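Local coordinates for protein ATP grasp ligase (PDB 5IG9) that probably uses ATP to activate carboxylates and close ester (lactone) rings in a microviridin precursor peptide, as an ATP-grasp ligase, at residues 2-15 with 62-76. Sequence-based numbering, arbitrary orientation.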
ATOM      1  N   THR A   2      -9.711  21.815  12.492  1.00 48.51           N
ATOM      2  CA  THR A   2      -8.359  21.523  12.963  1.00 47.69           C
ATOM      3  C   THR A   2      -7.617  20.692  11.932  1.00 46.74           C
ATOM      4  O   THR A   2      -8.187  19.782  11.330  1.00 47.18           O
ATOM      5  CB  THR A   2      -8.375  20.778  14.315  1.00 44.29           C
ATOM      6  OG1 THR A   2      -8.996  21.599  15.309  1.00 44.39           O
ATOM      7  CG2 THR A   2      -6.963  20.435  14.768  1.00 45.04           C
ATOM      8  N   VAL A   3      -6.344  21.004  11.721  1.00 46.40           N
ATOM      9  CA  VAL A   3      -5.515  20.281  10.765  1.00 45.10           C
ATOM     10  C   VAL A   3      -4.814  19.142  11.494  1.00 44.29           C
ATOM     11  O   VAL A   3      -4.056  19.370  12.441  1.00 43.03           O
ATOM     12  CB  VAL A   3      -4.499  21.216  10.094  1.00 44.71           C
ATOM     13  CG1 VAL A   3      -3.491  20.407   9.293  1.00 46.79           C
ATOM     14  CG2 VAL A   3      -5.215  22.219   9.201  1.00 44.61           C
ATOM     15  N   LEU A   4      -5.073  17.917  11.060  1.00 39.80           N
ATOM     16  CA  LEU A   4      -4.398  16.751  11.611  1.00 40.46           C
ATOM     17  C   LEU A   4      -3.119  16.508  10.821  1.00 44.04           C
ATOM     18  O   LEU A   4      -3.159  16.363   9.594  1.00 49.16           O
ATOM     19  CB  LEU A   4      -5.302  15.521  11.568  1.00 38.16           C
ATOM     20  CG  LEU A   4      -4.621  14.178  11.833  1.00 38.73           C
ATOM     21  CD1 LEU A   4      -4.042  14.102  13.240  1.00 39.52           C
ATOM     22  CD2 LEU A   4      -5.599  13.051  11.587  1.00 40.04           C
ATOM     23  N   ILE A   5      -1.989  16.470  11.517  1.00 43.97           N
ATOM     24  CA  ILE A   5      -0.685  16.325  10.884  1.00 43.19           C
ATOM     25  C   ILE A   5      -0.146  14.950  11.240  1.00 42.18           C
ATOM     26  O   ILE A   5       0.191  14.679  12.399  1.00 44.04           O
ATOM     27  CB  ILE A   5       0.282  17.438  11.304  1.00 45.72           C
ATOM     28  CG1 ILE A   5      -0.190  18.766  10.718  1.00 46.50           C
ATOM     29  CG2 ILE A   5       1.691  17.123  10.838  1.00 49.20           C
ATOM     30  CD1 ILE A   5       0.585  19.956  11.190  1.00 49.06           C
ATOM     31  N   VAL A   6      -0.054  14.084  10.236  1.00 45.14           N
ATOM     32  CA  VAL A   6       0.346  12.695  10.425  1.00 45.43           C
ATOM     33  C   VAL A   6       1.856  12.617  10.220  1.00 48.10           C
ATOM     34  O   VAL A   6       2.343  12.633   9.090  1.00 56.03           O
ATOM     35  CB  VAL A   6      -0.402  11.766   9.472  1.00 46.18           C
ATOM     36  CG1 VAL A   6      -0.058  10.320   9.765  1.00 44.16           C
ATOM     37  CG2 VAL A   6      -1.899  11.999   9.584  1.00 47.41           C
ATOM     38  N   THR A   7       2.598  12.522  11.322  1.00 52.02           N
ATOM     39  CA  THR A   7       4.054  12.501  11.263  1.00 51.30           C
ATOM     40  C   THR A   7       4.614  11.499  12.264  1.00 52.36           C
ATOM     41  O   THR A   7       3.947  10.520  12.608  1.00 52.95           O
ATOM     42  CB  THR A   7       4.622  13.898  11.530  1.00 52.14           C
ATOM     43  OG1 THR A   7       6.049  13.828  11.618  1.00 49.75           O
ATOM     44  CG2 THR A   7       4.070  14.460  12.832  1.00 53.07           C
ATOM     45  N   PHE A   8       5.843  11.729  12.724  1.00 55.22           N
ATOM     46  CA  PHE A   8       6.437  10.931  13.788  1.00 56.06           C
ATOM     47  C   PHE A   8       7.341  11.837  14.612  1.00 57.01           C
ATOM     48  O   PHE A   8       7.606  12.983  14.243  1.00 55.98           O
ATOM     49  CB  PHE A   8       7.181   9.702  13.236  1.00 57.79           C
ATOM     50  CG  PHE A   8       8.465  10.017  12.516  1.00 54.62           C
ATOM     51  CD1 PHE A   8       8.474  10.805  11.376  1.00 54.62           C
ATOM     52  CD2 PHE A   8       9.664   9.485  12.960  1.00 54.33           C
ATOM     53  CE1 PHE A   8       9.655  11.079  10.714  1.00 53.15           C
ATOM     54  CE2 PHE A   8      10.847   9.752  12.300  1.00 54.27           C
ATOM     55  CZ  PHE A   8      10.842  10.551  11.177  1.00 52.67           C
ATOM     56  N   SER A   9       7.805  11.312  15.748  1.00 56.92           N
ATOM     57  CA  SER A   9       8.474  12.152  16.738  1.00 59.34           C
ATOM     58  C   SER A   9       9.822  12.671  16.248  1.00 62.29           C
ATOM     59  O   SER A   9      10.221  13.783  16.612  1.00 59.45           O
ATOM     60  CB  SER A   9       8.651  11.380  18.045  1.00 63.20           C
ATOM     61  OG  SER A   9       9.380  10.183  17.835  1.00 65.39           O
ATOM     62  N   ARG A  10      10.540  11.895  15.437  1.00 59.98           N
ATOM     63  CA  ARG A  10      11.859  12.292  14.964  1.00 58.67           C
ATOM     64  C   ARG A  10      11.816  13.002  13.614  1.00 56.11           C
ATOM     65  O   ARG A  10      12.841  13.065  12.924  1.00 54.32           O
ATOM     66  CB  ARG A  10      12.789  11.077  14.893  1.00 65.38           C
ATOM     67  CG  ARG A  10      13.076  10.417  16.237  1.00 68.53           C
ATOM     68  CD  ARG A  10      14.094   9.288  16.097  1.00 72.57           C
ATOM     69  NE  ARG A  10      15.429   9.667  16.557  1.00 78.53           N
ATOM     70  CZ  ARG A  10      16.397  10.125  15.769  1.00 78.31           C
ATOM     71  NH1 ARG A  10      16.188  10.268  14.468  1.00 77.96           N
ATOM     72  NH2 ARG A  10      17.580  10.438  16.283  1.00 72.23           N
ATOM     73  N   ASP A  11      10.660  13.537  13.224  1.00 55.99           N
ATOM     74  CA  ASP A  11      10.582  14.293  11.985  1.00 55.03           C
ATOM     75  C   ASP A  11      11.314  15.624  12.136  1.00 55.67           C
ATOM     76  O   ASP A  11      11.598  16.090  13.243  1.00 58.07           O
ATOM     77  CB  ASP A  11       9.128  14.532  11.581  1.00 54.67           C
ATOM     78  CG  ASP A  11       8.952  14.637  10.077  1.00 57.08           C
ATOM     79  OD1 ASP A  11       9.968  14.775   9.364  1.00 58.20           O
ATOM     80  OD2 ASP A  11       7.796  14.582   9.607  1.00 63.00           O
ATOM     81  N   ASN A  12      11.611  16.240  10.998  1.00 56.43           N
ATOM     82  CA  ASN A  12      12.529  17.368  10.958  1.00 57.05           C
ATOM     83  C   ASN A  12      11.759  18.678  11.146  1.00 60.52           C
ATOM     84  O   ASN A  12      10.636  18.691  11.656  1.00 58.62           O
ATOM     85  CB  ASN A  12      13.340  17.326   9.657  1.00 52.86           C
ATOM     86  CG  ASN A  12      12.467  17.259   8.416  1.00 50.36           C
ATOM     87  OD1 ASN A  12      11.398  17.863   8.357  1.00 53.68           O
ATOM     88  ND2 ASN A  12      12.925  16.516   7.414  1.00 48.73           N
ATOM     89  N   GLU A  13      12.359  19.791  10.731  1.00 54.18           N
ATOM     90  CA  GLU A  13      11.828  21.126  10.970  1.00 57.73           C
ATOM     91  C   GLU A  13      10.663  21.479  10.055  1.00 55.74           C
ATOM     92  O   GLU A  13      10.141  22.596  10.149  1.00 60.45           O
ATOM     93  CB  GLU A  13      12.940  22.170  10.811  1.00 59.54           C
ATOM     94  CG  GLU A  13      14.227  21.860  11.577  1.00 67.51           C
ATOM     95  CD  GLU A  13      15.110  20.831  10.878  1.00 72.28           C
ATOM     96  OE1 GLU A  13      15.145  20.817   9.628  1.00 85.73           O
ATOM     97  OE2 GLU A  13      15.764  20.030  11.580  1.00 72.51           O
ATOM     98  N   SER A  14      10.246  20.569   9.174  1.00 53.80           N
ATOM     99  CA  SER A  14       9.101  20.855   8.320  1.00 55.48           C
ATOM    100  C   SER A  14       7.824  20.978   9.141  1.00 54.39           C
ATOM    101  O   SER A  14       6.945  21.786   8.819  1.00 54.77           O
ATOM    102  CB  SER A  14       8.949  19.761   7.263  1.00 56.66           C
ATOM    103  OG  SER A  14      10.208  19.214   6.915  1.00 58.12           O
ATOM    104  N   ILE A  15       7.707  20.189  10.209  1.00 55.69           N
ATOM    105  CA  ILE A  15       6.511  20.168  11.049  1.00 52.63           C
ATOM    106  C   ILE A  15       6.317  21.513  11.747  1.00 51.92           C
ATOM    107  O   ILE A  15       5.248  22.121  11.586  1.00 54.75           O
ATOM    108  CB  ILE A  15       6.568  19.015  12.064  1.00 51.95           C
ATOM    109  CG1 ILE A  15       6.888  17.706  11.353  1.00 51.51           C
ATOM    110  CG2 ILE A  15       5.248  18.905  12.807  1.00 50.85           C
ATOM    111  CD1 ILE A  15       5.892  17.362  10.277  1.00 55.48           C
ATOM    112  N   LEU A  62      -7.549  15.559  20.701  1.00 50.78           N
ATOM    113  CA  LEU A  62      -8.055  15.922  19.381  1.00 47.03           C
ATOM    114  C   LEU A  62      -9.292  15.090  19.079  1.00 44.83           C
ATOM    115  O   LEU A  62      -9.200  13.868  18.935  1.00 44.40           O
ATOM    116  CB  LEU A  62      -6.971  15.716  18.313  1.00 50.42           C
ATOM    117  CG  LEU A  62      -7.191  16.149  16.861  1.00 51.93           C
ATOM    118  CD1 LEU A  62      -7.475  14.933  15.997  1.00 50.00           C
ATOM    119  CD2 LEU A  62      -8.298  17.191  16.719  1.00 49.51           C
ATOM    120  N   GLU A  63     -10.442  15.749  18.995  1.00 49.95           N
ATOM    121  CA  GLU A  63     -11.666  15.083  18.583  1.00 50.43           C
ATOM    122  C   GLU A  63     -11.714  15.032  17.064  1.00 45.89           C
ATOM    123  O   GLU A  63     -11.537  16.054  16.394  1.00 45.04           O
ATOM    124  CB  GLU A  63     -12.893  15.805  19.141  1.00 57.31           C
ATOM    125  CG  GLU A  63     -12.975  15.809  20.664  1.00 66.24           C
ATOM    126  CD  GLU A  63     -14.308  15.295  21.182  1.00 78.94           C
ATOM    127  OE1 GLU A  63     -14.326  14.661  22.259  1.00 90.20           O
ATOM    128  OE2 GLU A  63     -15.339  15.521  20.513  1.00 87.35           O
ATOM    129  N   LEU A  64     -11.948  13.838  16.518  1.00 41.45           N
ATOM    130  CA  LEU A  64     -11.846  13.649  15.076  1.00 44.14           C
ATOM    131  C   LEU A  64     -12.968  14.331  14.306  1.00 45.20           C
ATOM    132  O   LEU A  64     -12.848  14.499  13.089  1.00 50.28           O
ATOM    133  CB  LEU A  64     -11.816  12.161  14.747  1.00 46.56           C
ATOM    134  CG  LEU A  64     -10.608  11.427  15.325  1.00 48.66           C
ATOM    135  CD1 LEU A  64     -10.702   9.943  15.038  1.00 48.96           C
ATOM    136  CD2 LEU A  64      -9.314  12.001  14.772  1.00 47.28           C
ATOM    137  N   LYS A  65     -14.054  14.725  14.974  1.00 49.26           N
ATOM    138  CA  LYS A  65     -15.107  15.455  14.277  1.00 48.40           C
ATOM    139  C   LYS A  65     -14.687  16.878  13.936  1.00 48.93           C
ATOM    140  O   LYS A  65     -15.270  17.484  13.029  1.00 44.76           O
ATOM    141  CB  LYS A  65     -16.385  15.483  15.117  1.00 51.35           C
ATOM    142  CG  LYS A  65     -16.249  16.223  16.441  1.00 56.63           C
ATOM    143  CD  LYS A  65     -17.593  16.362  17.140  1.00 60.75           C
ATOM    144  CE  LYS A  65     -17.461  17.119  18.452  1.00 60.18           C
ATOM    145  NZ  LYS A  65     -18.782  17.315  19.115  1.00 61.39           N
ATOM    146  N   GLU A  66     -13.694  17.419  14.639  1.00 48.87           N
ATOM    147  CA  GLU A  66     -13.220  18.779  14.440  1.00 48.89           C
ATOM    148  C   GLU A  66     -12.061  18.857  13.454  1.00 46.69           C
ATOM    149  O   GLU A  66     -11.477  19.933  13.285  1.00 47.08           O
ATOM    150  CB  GLU A  66     -12.804  19.385  15.783  1.00 53.54           C
ATOM    151  CG  GLU A  66     -13.899  19.360  16.844  1.00 58.71           C
ATOM    152  CD  GLU A  66     -13.360  19.595  18.242  1.00 63.86           C
ATOM    153  OE1 GLU A  66     -14.163  19.860  19.163  1.00 69.46           O
ATOM    154  OE2 GLU A  66     -12.126  19.511  18.420  1.00 63.67           O
ATOM    155  N   VAL A  67     -11.719  17.746  12.808  1.00 42.06           N
ATOM    156  CA  VAL A  67     -10.641  17.723  11.825  1.00 40.89           C
ATOM    157  C   VAL A  67     -11.167  18.277  10.507  1.00 40.45           C
ATOM    158  O   VAL A  67     -12.105  17.731   9.916  1.00 39.63           O
ATOM    159  CB  VAL A  67     -10.078  16.304  11.653  1.00 42.32           C
ATOM    160  CG1 VAL A  67      -9.288  16.188  10.357  1.00 42.61           C
ATOM    161  CG2 VAL A  67      -9.199  15.938  12.845  1.00 42.68           C
ATOM    162  N   SER A  68     -10.568  19.378  10.051  1.00 39.53           N
ATOM    163  CA  SER A  68     -10.933  19.998   8.785  1.00 38.71           C
ATOM    164  C   SER A  68      -9.950  19.696   7.662  1.00 38.45           C
ATOM    165  O   SER A  68     -10.313  19.837   6.490  1.00 39.24           O
ATOM    166  CB  SER A  68     -11.050  21.519   8.957  1.00 40.19           C
ATOM    167  OG  SER A  68      -9.828  22.078   9.409  1.00 46.13           O
ATOM    168  N   ALA A  69      -8.726  19.283   7.988  1.00 41.22           N
ATOM    169  CA  ALA A  69      -7.727  18.958   6.981  1.00 41.88           C
ATOM    170  C   ALA A  69      -6.749  17.952   7.566  1.00 42.37           C
ATOM    171  O   ALA A  69      -6.545  17.905   8.783  1.00 42.81           O
ATOM    172  CB  ALA A  69      -6.977  20.203   6.496  1.00 41.10           C
ATOM    173  N   VAL A  70      -6.149  17.150   6.685  1.00 40.64           N
ATOM    174  CA  VAL A  70      -5.175  16.133   7.067  1.00 39.51           C
ATOM    175  C   VAL A  70      -3.927  16.303   6.213  1.00 40.72           C
ATOM    176  O   VAL A  70      -4.011  16.323   4.979  1.00 43.63           O
ATOM    177  CB  VAL A  70      -5.733  14.704   6.905  1.00 38.04           C
ATOM    178  CG1 VAL A  70      -4.670  13.681   7.286  1.00 38.42           C
ATOM    179  CG2 VAL A  70      -6.984  14.515   7.743  1.00 38.71           C
ATOM    180  N   TRP A  71      -2.773  16.408   6.864  1.00 44.26           N
ATOM    181  CA  TRP A  71      -1.483  16.407   6.184  1.00 44.42           C
ATOM    182  C   TRP A  71      -0.889  15.008   6.306  1.00 47.52           C
ATOM    183  O   TRP A  71      -0.371  14.633   7.363  1.00 43.46           O
ATOM    184  CB  TRP A  71      -0.543  17.458   6.768  1.00 47.28           C
ATOM    185  CG  TRP A  71       0.685  17.664   5.934  1.00 46.92           C
ATOM    186  CD1 TRP A  71       0.848  17.328   4.620  1.00 45.52           C
ATOM    187  CD2 TRP A  71       1.924  18.245   6.357  1.00 47.01           C
ATOM    188  NE1 TRP A  71       2.110  17.669   4.200  1.00 45.14           N
ATOM    189  CE2 TRP A  71       2.790  18.231   5.247  1.00 47.10           C
ATOM    190  CE3 TRP A  71       2.384  18.777   7.566  1.00 44.68           C
ATOM    191  CZ2 TRP A  71       4.090  18.729   5.311  1.00 46.49           C
ATOM    192  CZ3 TRP A  71       3.673  19.271   7.626  1.00 43.81           C
ATOM    193  CH2 TRP A  71       4.511  19.243   6.507  1.00 44.07           C
ATOM    194  N   TYR A  72      -0.973  14.239   5.222  1.00 50.02           N
ATOM    195  CA  TYR A  72      -0.465  12.868   5.183  1.00 47.58           C
ATOM    196  C   TYR A  72       1.044  12.941   4.961  1.00 47.27           C
ATOM    197  O   TYR A  72       1.563  12.725   3.863  1.00 47.07           O
ATOM    198  CB  TYR A  72      -1.177  12.078   4.089  1.00 45.22           C
ATOM    199  CG  TYR A  72      -0.968  10.583   4.132  1.00 43.62           C
ATOM    200  CD1 TYR A  72      -1.200   9.860   5.294  1.00 45.96           C
ATOM    201  CD2 TYR A  72      -0.567   9.891   2.998  1.00 43.98           C
ATOM    202  CE1 TYR A  72      -1.019   8.493   5.329  1.00 45.10           C
ATOM    203  CE2 TYR A  72      -0.383   8.526   3.023  1.00 44.23           C
ATOM    204  CZ  TYR A  72      -0.612   7.829   4.190  1.00 44.51           C
ATOM    205  OH  TYR A  72      -0.432   6.465   4.219  1.00 48.34           O
ATOM    206  N   ARG A  73       1.756  13.253   6.043  1.00 47.16           N
ATOM    207  CA  ARG A  73       3.182  13.604   5.972  1.00 50.32           C
ATOM    208  C   ARG A  73       4.073  12.376   6.152  1.00 48.52           C
ATOM    209  O   ARG A  73       4.619  11.852   5.176  1.00 45.80           O
ATOM    210  CB  ARG A  73       3.486  14.698   7.001  1.00 53.80           C
ATOM    211  CG  ARG A  73       4.950  14.898   7.363  1.00 56.02           C
ATOM    212  CD  ARG A  73       5.786  15.388   6.201  1.00 55.76           C
ATOM    213  NE  ARG A  73       7.179  15.532   6.606  1.00 57.93           N
ATOM    214  CZ  ARG A  73       8.168  15.861   5.785  1.00 54.86           C
ATOM    215  NH1 ARG A  73       7.921  16.083   4.501  1.00 54.01           N
ATOM    216  NH2 ARG A  73       9.404  15.966   6.251  1.00 54.12           N
ATOM    217  N   ARG A  74       4.225  11.903   7.391  1.00 53.70           N
ATOM    218  CA  ARG A  74       5.135  10.808   7.699  1.00 53.26           C
ATOM    219  C   ARG A  74       4.387   9.702   8.422  1.00 55.88           C
ATOM    220  O   ARG A  74       3.600   9.965   9.335  1.00 61.20           O
ATOM    221  CB  ARG A  74       6.321  11.289   8.545  1.00 51.79           C
ATOM    222  CG  ARG A  74       7.661  11.198   7.834  1.00 52.92           C
ATOM    223  CD  ARG A  74       7.494  11.405   6.341  1.00 48.76           C
ATOM    224  NE  ARG A  74       8.665  12.019   5.733  1.00 49.18           N
ATOM    225  CZ  ARG A  74       8.743  12.362   4.452  1.00 50.05           C
ATOM    226  NH1 ARG A  74       7.715  12.145   3.645  1.00 51.44           N
ATOM    227  NH2 ARG A  74       9.846  12.922   3.980  1.00 51.32           N
ATOM    228  N   MET A  75       4.638   8.462   8.015  1.00 54.41           N
ATOM    229  CA  MET A  75       3.919   7.302   8.535  1.00 56.19           C
ATOM    230  C   MET A  75       4.930   6.318   9.113  1.00 53.91           C
ATOM    231  O   MET A  75       5.500   5.503   8.382  1.00 47.98           O
ATOM    232  CB  MET A  75       3.075   6.655   7.441  1.00 61.82           C
ATOM    233  CG  MET A  75       2.023   7.576   6.841  1.00 73.00           C
ATOM    234  SD  MET A  75       2.679   8.849   5.739  1.00 90.67           S
ATOM    235  CE  MET A  75       3.552   7.853   4.535  1.00 76.26           C
ATOM    236  N   ARG A  76       5.148   6.387  10.427  1.00 60.59           N
ATOM    237  CA  ARG A  76       6.056   5.467  11.103  1.00 59.19           C
ATOM    238  C   ARG A  76       5.326   4.714  12.209  1.00 59.09           C
ATOM    239  O   ARG A  76       5.677   4.837  13.386  1.00 60.42           O
ATOM    240  CB  ARG A  76       7.261   6.223  11.664  1.00 60.53           C
ATOM    241  CG  ARG A  76       8.033   7.012  10.620  1.00 64.28           C
ATOM    242  CD  ARG A  76       8.546   6.102   9.520  1.00 65.01           C
ATOM    243  NE  ARG A  76       8.988   6.862   8.359  1.00 66.31           N
ATOM    244  CZ  ARG A  76      10.228   7.302   8.180  1.00 68.69           C
ATOM    245  NH1 ARG A  76      11.159   7.054   9.090  1.00 69.03           N
ATOM    246  NH2 ARG A  76      10.536   7.991   7.089  1.00 69.12           N
TER
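The guanidinium of R73 meets D11 edge-on, the two planes only 8° apart: NE gives a nearly straight bond of 3.2 Å to the syn lone pair of D11 OD2, and NH2 reaches OD1 more weakly. One face of this guanidinium is approached by S14 CB, while R74 CZ lies over the centre of the opposite face. Two like charges can lie so close probably because E300, farther along the chain, forms salt bridges with both arginines; R74 NH1 also donates to V298 O.

The F8 ring is sandwiched too. The backbone of R10 and D11, folding back in the type I turn, lies on one face; R76 lies on the other, its CG 3.9 Å from the ring centroid in a CH-pi contact and its CZ at cation-pi distance, 4.8 Å. Chi1 of 71° places F8 CG between the backbone N and the carbonyl carbon, leaving the ring between the turn and R76. Arginine suits both places, having a long greasy stem and a flat charged end.

Along the strands the side-chain contacts are apolar. On one face of the sheet I5 CG2 packs 3.7 Å from W71 CE3, and I15 CD1, from the helix, touches W71 CZ3. On the other face V6 meets V70. Beta-branched residues suit such extended chains, which are joined by L4 N to A69 O (2.7 Å), W71 N to L4 O (2.8 Å) and V6 N to W71 O. From the following loop, R73 CB sits over the centre of the indole.

Strands 3-7 and 69-72 run parallel and form the middle pair of a four-stranded sheet, order 2-1-3-4, consistent with the Rossmann-like pre-ATP-grasp domain.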